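Local coordinates for putative uncharacterized protein (Methanosarcina barkeri str. Fusaro, PDB 3P43) that is probably a manganese-dependent 3'-phosphoesterase of the LigD superfamily, trimming blocked 3' ends of DNA during repair, at residues E115-V120 with I130-R135; G106-L111 with V120-K125; P64-T69 with F147-S152; P30-Q35 with I102-T107. All coordinates share one frame; numbering follows the deposited sequence.

Interaction 1 (E115-V120 with I130-R135)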
loop_
_atom_site.group_PDB
_atom_site.type_symbol
_atom_site.label_atom_id
_atom_site.label_comp_id
_atom_site.label_asym_id
_atom_site.label_seq_id
_atom_site.Cartn_x
_atom_site.Cartn_y
_atom_site.Cartn_z
ATOM N N GLU A 115 -16.216 -1.765 -3.718
ATOM C CA GLU A 115 -16.127 -0.827 -2.606
ATOM C C GLU A 115 -15.314 -1.394 -1.429
ATOM O O GLU A 115 -14.452 -0.708 -0.871
ATOM C CB GLU A 115 -17.529 -0.403 -2.156
ATOM C CG GLU A 115 -17.580 0.459 -0.901
ATOM C CD GLU A 115 -17.005 1.855 -1.090
ATOM O OE1 GLU A 115 -16.538 2.176 -2.205
ATOM O OE2 GLU A 115 -17.024 2.634 -0.110
ATOM N N ARG A 116 -15.569 -2.651 -1.073
ATOM C CA ARG A 116 -14.928 -3.255 0.096
ATOM C C ARG A 116 -13.879 -4.319 -0.211
ATOM O O ARG A 116 -13.467 -5.058 0.684
ATOM C CB ARG A 116 -15.973 -3.877 1.023
ATOM C CG ARG A 116 -16.730 -2.891 1.891
ATOM C CD ARG A 116 -17.422 -3.628 3.032
ATOM N NE ARG A 116 -17.983 -4.895 2.582
ATOM C CZ ARG A 116 -17.447 -6.087 2.823
ATOM N NH1 ARG A 116 -16.332 -6.191 3.535
ATOM N NH2 ARG A 116 -18.042 -7.181 2.361
ATOM N N GLU A 117 -13.443 -4.413 -1.458
ATOM C CA GLU A 117 -12.512 -5.470 -1.809
ATOM C C GLU A 117 -11.677 -5.126 -3.024
ATOM O O GLU A 117 -12.184 -4.591 -4.010
ATOM C CB GLU A 117 -13.246 -6.797 -2.024
ATOM C CG GLU A 117 -12.315 -7.986 -2.243
ATOM C CD GLU A 117 -13.063 -9.306 -2.407
ATOM O OE1 GLU A 117 -14.315 -9.297 -2.405
ATOM O OE2 GLU A 117 -12.397 -10.355 -2.540
ATOM N N ILE A 118 -10.385 -5.424 -2.925
ATOM C CA ILE A 118 -9.449 -5.227 -4.020
ATOM C C ILE A 118 -8.527 -6.435 -4.118
ATOM O O ILE A 118 -7.943 -6.866 -3.122
ATOM C CB ILE A 118 -8.627 -3.939 -3.838
ATOM C CG1 ILE A 118 -9.563 -2.725 -3.823
ATOM C CG2 ILE A 118 -7.591 -3.809 -4.942
ATOM C CD1 ILE A 118 -8.868 -1.390 -3.670
ATOM N N VAL A 119 -8.421 -6.995 -5.318
ATOM C CA VAL A 119 -7.533 -8.124 -5.556
ATOM C C VAL A 119 -6.619 -7.783 -6.722
ATOM O O VAL A 119 -7.087 -7.403 -7.792
ATOM C CB VAL A 119 -8.314 -9.405 -5.887
ATOM C CG1 VAL A 119 -7.358 -10.600 -5.992
ATOM C CG2 VAL A 119 -9.388 -9.660 -4.843
ATOM N N VAL A 120 -5.317 -7.917 -6.514
ATOM C CA VAL A 120 -4.340 -7.525 -7.526
ATOM C C VAL A 120 -3.214 -8.546 -7.660
ATOM O O VAL A 120 -2.855 -9.217 -6.698
ATOM C CB VAL A 120 -3.717 -6.163 -7.191
ATOM C CG1 VAL A 120 -4.774 -5.090 -7.184
ATOM C CG2 VAL A 120 -3.009 -6.228 -5.837
ATOM N N ILE A 130 -0.594 -12.817 -6.095
ATOM C CA ILE A 130 -1.891 -12.230 -5.803
ATOM C C ILE A 130 -2.011 -11.756 -4.362
ATOM O O ILE A 130 -1.735 -12.498 -3.425
ATOM C CB ILE A 130 -3.043 -13.189 -6.157
ATOM C CG1 ILE A 130 -2.872 -13.710 -7.588
ATOM C CG2 ILE A 130 -4.387 -12.485 -6.002
ATOM C CD1 ILE A 130 -3.832 -14.823 -7.949
ATOM N N TYR A 131 -2.418 -10.502 -4.209
ATOM C CA TYR A 131 -2.620 -9.886 -2.908
ATOM C C TYR A 131 -4.057 -9.405 -2.786
ATOM O O TYR A 131 -4.675 -9.039 -3.783
ATOM C CB TYR A 131 -1.648 -8.720 -2.720
ATOM C CG TYR A 131 -0.260 -9.174 -2.360
ATOM C CD1 TYR A 131 0.233 -9.000 -1.076
ATOM C CD2 TYR A 131 0.552 -9.805 -3.298
ATOM C CE1 TYR A 131 1.500 -9.430 -0.736
ATOM C CE2 TYR A 131 1.826 -10.235 -2.968
ATOM C CZ TYR A 131 2.291 -10.050 -1.683
ATOM O OH TYR A 131 3.551 -10.474 -1.336
ATOM N N VAL A 132 -4.584 -9.411 -1.564
ATOM C CA VAL A 132 -5.984 -9.078 -1.326
ATOM C C VAL A 132 -6.133 -8.004 -0.252
ATOM O O VAL A 132 -5.472 -8.051 0.788
ATOM C CB VAL A 132 -6.805 -10.340 -0.914
ATOM C CG1 VAL A 132 -8.298 -10.018 -0.796
ATOM C CG2 VAL A 132 -6.591 -11.470 -1.912
ATOM N N LEU A 133 -6.989 -7.025 -0.525
ATOM C CA LEU A 133 -7.394 -6.037 0.468
ATOM C C LEU A 133 -8.904 -6.130 0.683
ATOM O O LEU A 133 -9.680 -5.983 -0.264
ATOM C CB LEU A 133 -7.016 -4.626 0.013
ATOM C CG LEU A 133 -5.517 -4.293 0.017
ATOM C CD1 LEU A 133 -5.225 -3.098 -0.867
ATOM C CD2 LEU A 133 -5.026 -4.048 1.429
ATOM N N ILE A 134 -9.317 -6.386 1.923
ATOM C CA ILE A 134 -10.739 -6.486 2.256
ATOM C C ILE A 134 -11.082 -5.513 3.369
ATOM O O ILE A 134 -10.505 -5.581 4.452
ATOM C CB ILE A 134 -11.124 -7.907 2.717
ATOM C CG1 ILE A 134 -10.676 -8.949 1.691
ATOM C CG2 ILE A 134 -12.626 -8.016 2.948
ATOM C CD1 ILE A 134 -11.084 -10.358 2.056
ATOM N N ARG A 135 -12.019 -4.608 3.111
ATOM C CA ARG A 135 -12.367 -3.608 4.111
ATOM C C ARG A 135 -13.337 -4.199 5.116
ATOM O O ARG A 135 -14.429 -4.627 4.748
ATOM C CB ARG A 135 -12.971 -2.357 3.471
ATOM C CG ARG A 135 -13.125 -1.204 4.459
ATOM C CD ARG A 135 -13.706 0.036 3.797
ATOM N NE ARG A 135 -15.136 -0.101 3.537
ATOM C CZ ARG A 135 -15.846 0.759 2.815
ATOM N NH1 ARG A 135 -15.253 1.812 2.270
ATOM N NH2 ARG A 135 -17.147 0.561 2.627
#

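Interaction 2 (G106-L111 with V120-K125)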
loop_
_atom_site.group_PDB
_atom_site.type_symbol
_atom_site.label_atom_id
_atom_site.label_comp_id
_atom_site.label_asym_id
_atom_site.label_seq_id
_atom_site.Cartn_x
_atom_site.Cartn_y
_atom_site.Cartn_z
ATOM N N GLY A 106 6.872 -1.829 -8.510
ATOM C CA GLY A 106 6.592 -2.694 -9.632
ATOM C C GLY A 106 5.337 -2.305 -10.374
ATOM O O GLY A 106 4.859 -1.177 -10.275
ATOM N N THR A 107 4.810 -3.260 -11.124
ATOM C CA THR A 107 3.543 -3.095 -11.815
ATOM C C THR A 107 2.589 -4.145 -11.279
ATOM O O THR A 107 2.991 -5.044 -10.534
ATOM C CB THR A 107 3.696 -3.307 -13.321
ATOM O OG1 THR A 107 4.295 -4.586 -13.559
ATOM C CG2 THR A 107 4.578 -2.210 -13.934
ATOM N N PHE A 108 1.325 -4.030 -11.653
ATOM C CA PHE A 108 0.335 -4.986 -11.194
ATOM C C PHE A 108 -0.813 -5.123 -12.181
ATOM O O PHE A 108 -1.057 -4.227 -12.989
ATOM C CB PHE A 108 -0.188 -4.597 -9.809
ATOM C CG PHE A 108 -1.076 -3.390 -9.804
ATOM C CD1 PHE A 108 -2.456 -3.530 -9.859
ATOM C CD2 PHE A 108 -0.538 -2.115 -9.735
ATOM C CE1 PHE A 108 -3.282 -2.421 -9.845
ATOM C CE2 PHE A 108 -1.361 -1.001 -9.720
ATOM C CZ PHE A 108 -2.736 -1.156 -9.778
ATOM N N GLU A 109 -1.493 -6.265 -12.113
ATOM C CA GLU A 109 -2.707 -6.504 -12.875
ATOM C C GLU A 109 -3.858 -6.505 -11.885
ATOM O O GLU A 109 -3.803 -7.198 -10.867
ATOM C CB GLU A 109 -2.629 -7.846 -13.603
ATOM C CG GLU A 109 -1.629 -7.869 -14.754
ATOM C CD GLU A 109 -1.067 -9.257 -15.042
ATOM O OE1 GLU A 109 -0.827 -10.028 -14.084
ATOM O OE2 GLU A 109 -0.843 -9.568 -16.233
ATOM N N LEU A 110 -4.889 -5.716 -12.171
ATOM C CA LEU A 110 -6.037 -5.618 -11.281
ATOM C C LEU A 110 -7.022 -6.732 -11.591
ATOM O O LEU A 110 -7.551 -6.808 -12.695
ATOM C CB LEU A 110 -6.720 -4.259 -11.428
ATOM C CG LEU A 110 -7.964 -4.006 -10.576
ATOM C CD1 LEU A 110 -7.588 -3.862 -9.107
ATOM C CD2 LEU A 110 -8.712 -2.771 -11.066
ATOM N N LEU A 111 -7.265 -7.596 -10.611
ATOM C CA LEU A 111 -8.106 -8.765 -10.819
ATOM C C LEU A 111 -9.553 -8.472 -10.471
ATOM O O LEU A 111 -10.467 -8.995 -11.100
ATOM C CB LEU A 111 -7.597 -9.949 -9.993
ATOM C CG LEU A 111 -6.134 -10.311 -10.256
ATOM C CD1 LEU A 111 -5.734 -11.532 -9.451
ATOM C CD2 LEU A 111 -5.901 -10.539 -11.747
ATOM N N VAL A 120 -5.317 -7.917 -6.514
ATOM C CA VAL A 120 -4.340 -7.525 -7.526
ATOM C C VAL A 120 -3.214 -8.546 -7.660
ATOM O O VAL A 120 -2.855 -9.217 -6.698
ATOM C CB VAL A 120 -3.717 -6.163 -7.191
ATOM C CG1 VAL A 120 -4.774 -5.090 -7.184
ATOM C CG2 VAL A 120 -3.009 -6.228 -5.837
ATOM N N SER A 121 -2.661 -8.668 -8.861
ATOM C CA SER A 121 -1.477 -9.492 -9.048
ATOM C C SER A 121 -0.252 -8.587 -9.139
ATOM O O SER A 121 -0.107 -7.819 -10.089
ATOM C CB SER A 121 -1.600 -10.353 -10.300
ATOM O OG SER A 121 -0.461 -11.172 -10.449
ATOM N N LEU A 122 0.619 -8.675 -8.141
ATOM C CA LEU A 122 1.776 -7.790 -8.060
ATOM C C LEU A 122 3.022 -8.369 -8.728
ATOM O O LEU A 122 3.287 -9.569 -8.650
ATOM C CB LEU A 122 2.097 -7.467 -6.599
ATOM C CG LEU A 122 0.982 -6.864 -5.743
ATOM C CD1 LEU A 122 1.535 -6.499 -4.379
ATOM C CD2 LEU A 122 0.394 -5.649 -6.412
ATOM N N GLU A 123 3.793 -7.499 -9.372
ATOM C CA GLU A 123 5.057 -7.902 -9.974
ATOM C C GLU A 123 6.191 -7.013 -9.475
ATOM O O GLU A 123 6.646 -6.119 -10.183
ATOM C CB GLU A 123 4.964 -7.853 -11.501
ATOM C CG GLU A 123 6.197 -8.379 -12.216
ATOM C CD GLU A 123 6.586 -9.772 -11.752
ATOM O OE1 GLU A 123 5.817 -10.726 -12.011
ATOM O OE2 GLU A 123 7.662 -9.910 -11.125
ATOM N N GLY A 124 6.630 -7.255 -8.243
ATOM C CA GLY A 124 7.716 -6.495 -7.652
ATOM C C GLY A 124 8.903 -7.381 -7.318
ATOM O O GLY A 124 8.969 -8.534 -7.750
ATOM N N LYS A 125 9.843 -6.841 -6.548
ATOM C CA LYS A 125 11.045 -7.577 -6.170
ATOM C C LYS A 125 10.866 -8.251 -4.817
ATOM O O LYS A 125 11.495 -9.264 -4.528
ATOM C CB LYS A 125 12.253 -6.641 -6.112
ATOM C CG LYS A 125 12.634 -6.028 -7.443
ATOM C CD LYS A 125 13.930 -5.252 -7.311
ATOM C CE LYS A 125 14.428 -4.758 -8.659
ATOM N NZ LYS A 125 15.714 -4.019 -8.520
HETATM O O HOH W 1 1.244 -9.078 -12.282
#

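Interaction 3 (P64-T69 with F147-S152)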
loop_
_atom_site.group_PDB
_atom_site.type_symbol
_atom_site.label_atom_id
_atom_site.label_comp_id
_atom_site.label_asym_id
_atom_site.label_seq_id
_atom_site.Cartn_x
_atom_site.Cartn_y
_atom_site.Cartn_z
ATOM N N PRO A 64 3.372 -8.418 3.666
ATOM C CA PRO A 64 3.786 -9.820 3.788
ATOM C C PRO A 64 4.289 -10.368 2.454
ATOM O O PRO A 64 3.618 -10.218 1.434
ATOM C CB PRO A 64 2.493 -10.525 4.219
ATOM C CG PRO A 64 1.402 -9.686 3.626
ATOM C CD PRO A 64 1.906 -8.260 3.645
ATOM N N LYS A 65 5.459 -10.995 2.466
ATOM C CA LYS A 65 6.041 -11.542 1.244
ATOM C C LYS A 65 5.483 -12.922 0.915
ATOM O O LYS A 65 5.572 -13.381 -0.224
ATOM C CB LYS A 65 7.567 -11.609 1.350
ATOM C CG LYS A 65 8.246 -10.260 1.550
ATOM C CD LYS A 65 9.747 -10.439 1.676
ATOM C CE LYS A 65 10.422 -9.159 2.125
ATOM N NZ LYS A 65 11.896 -9.327 2.273
ATOM N N ASP A 66 4.913 -13.579 1.919
ATOM C CA ASP A 66 4.343 -14.913 1.752
ATOM C C ASP A 66 2.931 -14.974 2.317
ATOM O O ASP A 66 2.598 -14.241 3.244
ATOM C CB ASP A 66 5.213 -15.953 2.470
ATOM C CG ASP A 66 6.557 -16.156 1.801
ATOM O OD1 ASP A 66 6.648 -15.971 0.568
ATOM O OD2 ASP A 66 7.521 -16.508 2.512
ATOM N N ALA A 67 2.109 -15.862 1.764
ATOM C CA ALA A 67 0.770 -16.090 2.292
ATOM C C ALA A 67 0.857 -16.560 3.740
ATOM O O ALA A 67 1.940 -16.895 4.226
ATOM C CB ALA A 67 0.034 -17.118 1.445
ATOM N N GLY A 68 -0.284 -16.574 4.425
ATOM C CA GLY A 68 -0.343 -17.001 5.813
ATOM C C GLY A 68 -0.402 -15.856 6.807
ATOM O O GLY A 68 -0.972 -15.992 7.888
ATOM N N THR A 69 0.183 -14.722 6.440
ATOM C CA THR A 69 0.246 -13.564 7.329
ATOM C C THR A 69 -0.758 -12.476 6.937
ATOM O O THR A 69 -0.811 -12.065 5.778
ATOM C CB THR A 69 1.656 -12.948 7.321
ATOM O OG1 THR A 69 2.617 -13.952 7.670
ATOM C CG2 THR A 69 1.741 -11.787 8.304
ATOM N N PHE A 147 -5.125 -7.097 4.926
ATOM C CA PHE A 147 -4.179 -7.134 3.817
ATOM C C PHE A 147 -3.351 -8.423 3.840
ATOM O O PHE A 147 -2.689 -8.718 4.828
ATOM C CB PHE A 147 -3.265 -5.906 3.919
ATOM C CG PHE A 147 -2.250 -5.787 2.815
ATOM C CD1 PHE A 147 -2.529 -6.234 1.533
ATOM C CD2 PHE A 147 -1.025 -5.186 3.057
ATOM C CE1 PHE A 147 -1.596 -6.105 0.519
ATOM C CE2 PHE A 147 -0.084 -5.055 2.048
ATOM C CZ PHE A 147 -0.371 -5.516 0.777
ATOM N N PHE A 148 -3.380 -9.193 2.756
ATOM C CA PHE A 148 -2.620 -10.440 2.723
ATOM C C PHE A 148 -2.314 -10.954 1.319
ATOM O O PHE A 148 -2.951 -10.565 0.344
ATOM C CB PHE A 148 -3.338 -11.534 3.533
ATOM C CG PHE A 148 -4.715 -11.872 3.022
ATOM C CD1 PHE A 148 -4.903 -12.915 2.133
ATOM C CD2 PHE A 148 -5.822 -11.150 3.445
ATOM C CE1 PHE A 148 -6.170 -13.234 1.667
ATOM C CE2 PHE A 148 -7.093 -11.463 2.986
ATOM C CZ PHE A 148 -7.265 -12.506 2.092
ATOM N N LYS A 149 -1.331 -11.846 1.237
ATOM C CA LYS A 149 -0.996 -12.518 -0.009
ATOM C C LYS A 149 -1.812 -13.800 -0.125
ATOM O O LYS A 149 -1.862 -14.592 0.811
ATOM C CB LYS A 149 0.495 -12.850 -0.058
ATOM C CG LYS A 149 0.918 -13.528 -1.352
ATOM C CD LYS A 149 2.393 -13.873 -1.359
ATOM C CE LYS A 149 2.754 -14.651 -2.615
ATOM N NZ LYS A 149 4.212 -14.915 -2.683
ATOM N N LYS A 150 -2.452 -13.999 -1.274
ATOM C CA LYS A 150 -3.293 -15.179 -1.486
ATOM C C LYS A 150 -2.476 -16.471 -1.426
ATOM O O LYS A 150 -1.362 -16.546 -1.949
ATOM C CB LYS A 150 -4.047 -15.073 -2.814
ATOM C CG LYS A 150 -5.554 -15.215 -2.687
ATOM C CD LYS A 150 -6.252 -14.830 -3.977
ATOM C CE LYS A 150 -7.763 -14.963 -3.862
ATOM N NZ LYS A 150 -8.184 -16.388 -3.761
ATOM N N ALA A 151 -3.045 -17.485 -0.784
ATOM C CA ALA A 151 -2.372 -18.762 -0.576
ATOM C C ALA A 151 -1.963 -19.404 -1.891
ATOM O O ALA A 151 -0.959 -20.109 -1.957
ATOM C CB ALA A 151 -3.262 -19.711 0.225
ATOM N N SER A 152 -2.750 -19.157 -2.933
ATOM C CA SER A 152 -2.457 -19.666 -4.272
ATOM C C SER A 152 -1.510 -20.869 -4.268
ATOM O O SER A 152 -1.947 -22.017 -4.357
ATOM C CB SER A 152 -1.884 -18.547 -5.151
ATOM O OG SER A 152 -2.804 -17.475 -5.287
ATOM O OXT SER A 152 -0.287 -20.727 -4.172
HETATM O O HOH W 2 -0.087 -13.052 3.364
HETATM O O HOH W 3 -2.475 -15.860 2.885
#

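Interaction 4 (P30-Q35 with I102-T107)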
loop_
_atom_site.group_PDB
_atom_site.type_symbol
_atom_site.label_atom_id
_atom_site.label_comp_id
_atom_site.label_asym_id
_atom_site.label_seq_id
_atom_site.Cartn_x
_atom_site.Cartn_y
_atom_site.Cartn_z
ATOM N N PRO A 30 0.027 -0.290 -15.045
ATOM C CA PRO A 30 -0.180 0.507 -13.835
ATOM C C PRO A 30 0.884 0.087 -12.832
ATOM O O PRO A 30 1.383 -1.029 -12.931
ATOM C CB PRO A 30 -1.563 0.070 -13.358
ATOM C CG PRO A 30 -1.742 -1.278 -13.902
ATOM C CD PRO A 30 -1.028 -1.302 -15.224
ATOM N N ILE A 31 1.243 0.954 -11.896
ATOM C CA ILE A 31 2.333 0.622 -10.993
ATOM C C ILE A 31 1.896 0.549 -9.534
ATOM O O ILE A 31 0.864 1.097 -9.154
ATOM C CB ILE A 31 3.512 1.610 -11.125
ATOM C CG1 ILE A 31 3.163 2.958 -10.500
ATOM C CG2 ILE A 31 3.937 1.756 -12.586
ATOM C CD1 ILE A 31 4.272 3.971 -10.611
ATOM N N PHE A 32 2.688 -0.149 -8.729
ATOM C CA PHE A 32 2.483 -0.174 -7.295
ATOM C C PHE A 32 3.795 0.230 -6.654
ATOM O O PHE A 32 4.871 0.001 -7.220
ATOM C CB PHE A 32 2.012 -1.561 -6.809
ATOM C CG PHE A 32 3.134 -2.533 -6.501
ATOM C CD1 PHE A 32 3.713 -2.571 -5.242
ATOM C CD2 PHE A 32 3.582 -3.428 -7.461
ATOM C CE1 PHE A 32 4.740 -3.460 -4.954
ATOM C CE2 PHE A 32 4.598 -4.322 -7.182
ATOM C CZ PHE A 32 5.182 -4.340 -5.927
ATOM N N VAL A 33 3.708 0.862 -5.493
ATOM C CA VAL A 33 4.904 1.229 -4.750
ATOM C C VAL A 33 4.690 0.944 -3.272
ATOM O O VAL A 33 3.569 1.015 -2.762
ATOM C CB VAL A 33 5.287 2.712 -4.950
ATOM C CG1 VAL A 33 4.283 3.614 -4.269
ATOM C CG2 VAL A 33 6.696 2.986 -4.420
ATOM N N VAL A 34 5.772 0.578 -2.602
ATOM C CA VAL A 34 5.767 0.443 -1.164
ATOM C C VAL A 34 6.862 1.356 -0.623
ATOM O O VAL A 34 8.041 1.184 -0.931
ATOM C CB VAL A 34 6.039 -1.001 -0.728
ATOM C CG1 VAL A 34 6.178 -1.073 0.789
ATOM C CG2 VAL A 34 4.942 -1.928 -1.218
ATOM N N GLN A 35 6.460 2.340 0.166
ATOM C CA GLN A 35 7.410 3.245 0.793
ATOM C C GLN A 35 7.454 3.025 2.302
ATOM O O GLN A 35 6.430 3.105 2.986
ATOM C CB GLN A 35 7.054 4.702 0.468
ATOM C CG GLN A 35 7.590 5.186 -0.884
ATOM C CD GLN A 35 6.790 6.343 -1.448
ATOM O OE1 GLN A 35 5.598 6.468 -1.178
ATOM N NE2 GLN A 35 7.439 7.189 -2.249
ATOM N N ILE A 102 11.971 3.945 -0.827
ATOM C CA ILE A 102 11.293 2.963 -1.658
ATOM C C ILE A 102 11.694 1.580 -1.184
ATOM O O ILE A 102 12.856 1.195 -1.310
ATOM C CB ILE A 102 11.654 3.098 -3.148
ATOM C CG1 ILE A 102 11.414 4.524 -3.642
ATOM C CG2 ILE A 102 10.825 2.122 -3.977
ATOM C CD1 ILE A 102 9.972 4.826 -3.925
ATOM N N TRP A 103 10.730 0.846 -0.631
ATOM C CA TRP A 103 10.953 -0.516 -0.160
ATOM C C TRP A 103 10.733 -1.538 -1.270
ATOM O O TRP A 103 11.475 -2.513 -1.379
ATOM C CB TRP A 103 10.034 -0.818 1.014
ATOM C CG TRP A 103 10.245 -2.166 1.644
ATOM C CD1 TRP A 103 11.215 -2.507 2.542
ATOM C CD2 TRP A 103 9.442 -3.343 1.459
ATOM N NE1 TRP A 103 11.077 -3.821 2.915
ATOM C CE2 TRP A 103 9.995 -4.356 2.266
ATOM C CE3 TRP A 103 8.316 -3.639 0.683
ATOM C CZ2 TRP A 103 9.464 -5.642 2.315
ATOM C CZ3 TRP A 103 7.787 -4.916 0.738
ATOM C CH2 TRP A 103 8.359 -5.900 1.549
ATOM N N ASP A 104 9.702 -1.320 -2.083
ATOM C CA ASP A 104 9.490 -2.129 -3.276
ATOM C C ASP A 104 8.780 -1.297 -4.336
ATOM O O ASP A 104 8.171 -0.270 -4.038
ATOM C CB ASP A 104 8.674 -3.389 -2.962
ATOM C CG ASP A 104 8.764 -4.441 -4.067
ATOM O OD1 ASP A 104 9.666 -4.350 -4.922
ATOM O OD2 ASP A 104 7.934 -5.370 -4.076
ATOM N N ARG A 105 8.857 -1.750 -5.578
ATOM C CA ARG A 105 8.252 -1.025 -6.680
ATOM C C ARG A 105 8.017 -1.966 -7.854
ATOM O O ARG A 105 8.854 -2.810 -8.164
ATOM C CB ARG A 105 9.152 0.141 -7.101
ATOM C CG ARG A 105 8.497 1.087 -8.088
ATOM C CD ARG A 105 9.517 1.913 -8.844
ATOM N NE ARG A 105 8.892 2.548 -10.001
ATOM C CZ ARG A 105 8.239 3.702 -9.949
ATOM N NH1 ARG A 105 8.143 4.351 -8.798
ATOM N NH2 ARG A 105 7.689 4.207 -11.047
ATOM N N GLY A 106 6.872 -1.829 -8.510
ATOM C CA GLY A 106 6.592 -2.694 -9.632
ATOM C C GLY A 106 5.337 -2.305 -10.374
ATOM O O GLY A 106 4.859 -1.177 -10.275
ATOM N N THR A 107 4.810 -3.260 -11.124
ATOM C CA THR A 107 3.543 -3.095 -11.815
ATOM C C THR A 107 2.589 -4.145 -11.279
ATOM O O THR A 107 2.991 -5.044 -10.534
ATOM C CB THR A 107 3.696 -3.307 -13.321
ATOM O OG1 THR A 107 4.295 -4.586 -13.559
ATOM C CG2 THR A 107 4.578 -2.210 -13.934
#

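Interaction 1 (E115-V120 with I130-R135)
Arg-135 and Arg-116 bury the most surface here, at the end of the antiparallel hairpin 117-123/130-135 away from its turn. Arg-116 NH1 donates to Arg-135 O at 2.7 Å, with the oxygen in the guanidinium plane, and Arg-135 N returns a bond to Arg-116 O (2.9 Å). The two side chains cross at about a right angle; the Arg-135 chain bends at chi3 (75°), which places NE 3.6 Å from Arg-116 CG. Arg-135 NH1 forms a salt bridge to Glu-115 OE2 at 3.1 Å, coming from above the carboxylate plane; the bond from NH2 to the same oxygen is weak. An alanine in place of Arg-116 would probably leave Arg-135 O without its side-chain donor and the Arg-135 guanidinium freer to turn. Leu-133 pairs with Ile-118 through Leu-133 N to Ile-118 O (2.8 Å) and the reverse bond. On their face Leu-48 touches Ile-118 and Val-120, and Phe-46 touches Leu-133; Tyr-131 OH bonds to Pro-64 O. On the other, Val-119 CG1 presses on Ile-130 CG2 at 3.5 Å. Apolar pairs thus line the barrel side, while one guanidinium grips a carbonyl and Glu-115 probably neutralises the other in part.

Interaction 2 (G106-L111 with V120-K125)
The phenyl ring of Phe-108 is approached obliquely by two branched side chains of the neighbouring strand. Val-120 CG1 lies 3.9 Å from Phe-108 CD1, whereas Leu-122 CD2 comes nearest to Phe-108 CB, which carries the ring, at 3.6 Å. A chi1 of 72° sets CG between the backbone N and the carbonyl carbon; on this face Leu-48, Phe-32 and Pro-30 also touch the side chain. Leu-110 adds its CD1 methyl to the same Val-120 CG1, 3.6 Å away, so this one methyl touches both an aromatic and an aliphatic neighbour. The other flat group, the Glu-109 carboxylate, belongs to the opposite face with Thr-107, Ser-121 and Glu-123. A water there donates to Glu-109 OE1 and to Ser-121 O, 2.9 Å from each, and ties the carboxylate to the partner backbone. Ser-121 O also accepts from Glu-109 N (2.9 Å), and Ser-121 N answers to Glu-109 O with a nearly straight bond of 2.7 Å. Glu-123 N continues the ladder to Thr-107 O at 2.8 Å. Next to it, Gly-106 passes so near Glu-123 O that a beta carbon would clash there. One greasy face and one wet, charged face mark this as an amphipathic antiparallel hairpin, strand 98-114 with strand 117-123, in the wall of a beta barrel.

Interaction 3 (P64-T69 with F147-S152)
Lys-149 N, Asp-66 O and Thr-69 O converge on a single water, which joins the loop between strands 53-59 and 70-80 to the end of strand 145-149 in the beta barrel. The water accepts from Lys-149 N at 2.7 Å and can donate to Thr-69 O (2.7 Å) and to Asp-66 O (2.9 Å). More acceptors lie within its reach than it has protons, so its donor bonds may be shared. Gly-68 N donates to a second water, which sits so close to Lys-149 O that the distance carries little weight. The direct polar bond comes from the Lys-149 side chain, stretched under the loop with CG anti to the backbone N (chi1 -179°) and extended beyond. Its NZ donates to Lys-65 O at 3.2 Å, tilted 21° from the carbonyl plane. Asp-66 runs alongside, pointing the same way, but its OD1 stays 4.2 Å from Lys-149 NZ, too far for a salt bridge. The ammonium probably eases the crowding of the two acceptors Lys-65 O and Asp-66 OD1. Nearer the barrel, Pro-64 CD meets the Phe-147 ring obliquely at CE2 (4.1 Å), and Pro-64 O takes the hydrogen bond of Tyr-131 OH. Phe-147 also meets the ring of Phe-46, while Phe-148 makes a cation-pi contact with Arg-70. At the outer end Ala-67 packs on the residues just before the C-terminus: its CB faces the Ala-151 backbone at CA, 3.5 Å away, and lies 3.2 Å from Lys-149 O.

Interaction 4 (P30-Q35 with I102-T107)
Phe-32 and Gly-106 form the tight part of this antiparallel pairing. The ring lies over the Gly-106 backbone, with Gly-106 N 3.6 Å above its plane toward the rim, and a beta carbon on Gly-106 would clash with Phe-32 CE2. In the plane of the ring, Thr-107 O stands 3.5 Å from CD2 and Asp-104 OD2 3.5 Å from CZ. Asp-104 OD1 is pinned by Lys-125 N, and OD2 by Glu-126 N and Leu-127 N. An alanine in place of Phe-32 would probably open a gap over Gly-106 and take one aromatic neighbour from Leu-122 and Leu-48. The contact loosens at its solvent edge, where Ile-31 CD1 touches NH2 of exposed Arg-105 obliquely at 3.5 Å and that guanidinium pairs with Asp-85; Val-33 and Gln-35, on the Arg-105 face, are buried. Beyond Asp-104, Val-34 CG1, anti to the backbone N (chi1 174°), presses on Trp-103 CE3 at 3.3 Å. Val-34 O accepts twice, from Trp-103 N (2.7 Å) and, on a lone pair, from Asp-104 N (3.2 Å). Two residues facing one make a classic beta bulge, set in the barrel wall just before strand 31-38 reaches His-37, a manganese ligand.

How the interactions relate
Interactions 4, 2, 1 and 3 follow one another across the curled sheet: strand 31-38, then 98-114, 117-123, 130-135 and 145-149. Interactions 4 and 2 share Gly-106 and Thr-107, and their centres are about 9 Å apart; Phe-108 N, 3.3 Å from Pro-30 O, probably bonds between them. Val-120 belongs to both interactions 2 and 1, whose centres are about 13 Å apart. Interaction 1 meets interaction 3 through Val-132 N and Phe-148 O (2.8 Å). Interaction 3 touches interaction 4 in turn where Lys-65 CE meets Trp-103 CZ2 at 3.7 Å. The manganese ion, held by His-37, His-43 and Asp-45, lies about 7 Å from the Gln-35 side chain and about 13 Å from that of Phe-147.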